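Local coordinates for response regulator receiver protein (Paraburkholderia phymatum, PDB 5TE9) that probably relays a signal in a two-component pathway, as a receiver domain of the Rcp-like kind that takes up phosphate on an aspartate, at the interface of chains A and B. Coordinates in Å, arbitrary orientation; residue numbers count along the deposited sequence, not the author numbering. Chains: chain A/B, Response regulator receiver protein.

The interface of chains A and B. Residues chain A 16, 42, 44, 147-148; chain B 149-150.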
loop_
_atom_site.group_PDB
_atom_site.type_symbol
_atom_site.label_atom_id
_atom_site.label_comp_id
_atom_site.label_asym_id
_atom_site.label_seq_id
_atom_site.Cartn_x
_atom_site.Cartn_y
_atom_site.Cartn_z
ATOM N N ASP A 16 0.023 -8.769 5.305
ATOM C CA ASP A 16 0.605 -8.002 6.391
ATOM C C ASP A 16 1.329 -8.914 7.346
ATOM O O ASP A 16 1.499 -8.578 8.502
ATOM C CB ASP A 16 -0.467 -7.222 7.144
ATOM N N LEU A 42 -0.791 1.109 7.326
ATOM C CA LEU A 42 0.023 -0.079 7.124
ATOM C C LEU A 42 -0.201 -1.005 8.297
ATOM O O LEU A 42 -0.063 -0.598 9.451
ATOM C CB LEU A 42 1.505 0.268 7.005
ATOM C CG LEU A 42 2.015 0.390 5.576
ATOM C CD1 LEU A 42 3.346 1.095 5.601
ATOM C CD2 LEU A 42 2.141 -0.986 4.941
ATOM N N ASN A 44 1.640 -3.681 8.805
ATOM C CA ASN A 44 2.860 -4.427 9.099
ATOM C C ASN A 44 3.435 -3.947 10.426
ATOM O O ASN A 44 3.757 -2.758 10.548
ATOM C CB ASN A 44 3.890 -4.236 7.980
ATOM C CG ASN A 44 3.424 -4.787 6.664
ATOM O OD1 ASN A 44 2.840 -4.077 5.851
ATOM N ND2 ASN A 44 3.669 -6.066 6.446
ATOM N N TRP A 147 4.923 -7.030 -2.141
ATOM C CA TRP A 147 3.747 -6.526 -2.836
ATOM C C TRP A 147 2.832 -5.803 -1.860
ATOM O O TRP A 147 2.772 -6.146 -0.678
ATOM C CB TRP A 147 2.957 -7.647 -3.504
ATOM C CG TRP A 147 3.729 -8.426 -4.488
ATOM C CD1 TRP A 147 4.632 -9.424 -4.226
ATOM C CD2 TRP A 147 3.666 -8.302 -5.907
ATOM N NE1 TRP A 147 5.145 -9.914 -5.399
ATOM C CE2 TRP A 147 4.570 -9.244 -6.447
ATOM C CE3 TRP A 147 2.942 -7.480 -6.777
ATOM C CZ2 TRP A 147 4.762 -9.389 -7.806
ATOM C CZ3 TRP A 147 3.137 -7.617 -8.120
ATOM C CH2 TRP A 147 4.035 -8.571 -8.631
ATOM N N PHE A 148 2.112 -4.803 -2.369
ATOM C CA PHE A 148 1.047 -4.165 -1.618
ATOM C C PHE A 148 -0.276 -4.887 -1.837
ATOM O O PHE A 148 -0.624 -5.252 -2.961
ATOM C CB PHE A 148 0.885 -2.705 -2.027
ATOM C CG PHE A 148 1.880 -1.795 -1.415
ATOM C CD1 PHE A 148 1.959 -1.663 -0.036
ATOM C CD2 PHE A 148 2.733 -1.050 -2.207
ATOM C CE1 PHE A 148 2.868 -0.811 0.535
ATOM C CE2 PHE A 148 3.649 -0.191 -1.634
ATOM C CZ PHE A 148 3.719 -0.077 -0.263
ATOM N N GLY B 149 -1.320 -3.682 3.453
ATOM C CA GLY B 149 -0.311 -4.561 3.995
ATOM C C GLY B 149 0.734 -4.934 2.971
ATOM O O GLY B 149 0.415 -5.127 1.799
ATOM N N VAL B 150 1.985 -5.054 3.387
ATOM C CA VAL B 150 3.041 -5.532 2.503
ATOM C C VAL B 150 3.140 -7.040 2.664
ATOM O O VAL B 150 3.343 -7.541 3.773
ATOM C CB VAL B 150 4.375 -4.848 2.816
ATOM C CG1 VAL B 150 5.437 -5.346 1.885
ATOM C CG2 VAL B 150 4.217 -3.330 2.704
#
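The carboxamide of A:Asn44 reads the backbone of B:Val150 through both of its polar atoms. Its OD1 accepts the amide N-H of B:Val150 at 2.8 Å from N, a nearly straight bond (167° at H) that arrives in the carbonyl plane on a lone pair. Beside it, ND2 donates to the carbonyl O of the same residue, 3.1 Å away, again to an in-plane lone pair. With that O only 9° out of the amide plane, the two bonds fix the flip of the carboxamide and hold its polar edge turned to the backbone of B:Val150, much as a neighbouring strand would. The B:Val150 side chain contributes apolar contacts: its CG2 comes in obliquely from above the CD1-CE1 side of the A:Phe148 ring, 3.6 Å from CE1, and lies 3.8 Å from the CD2 methyl of A:Leu42. The other methyl, CG1, stands anti to the backbone N (chi1 -179°) and comes within 3.8 Å of the carbonyl O of A:Trp147. The B:Gly149 backbone runs beside that same carbonyl. Further out, the A:Asp16 backbone borders the B:Val150 carbonyl, and its CB, in an incompletely modelled side chain, sits 4.1 Å from CA of B:Gly149. B:Val150 also pairs with A:Phe148 in an antiparallel bridge between the two 146-152 strands. This patch, with its two-fold twin, docks the C-terminal strand of one copy against the other and may help hold a dimer together, though the deposited assembly alone does not prove it biological.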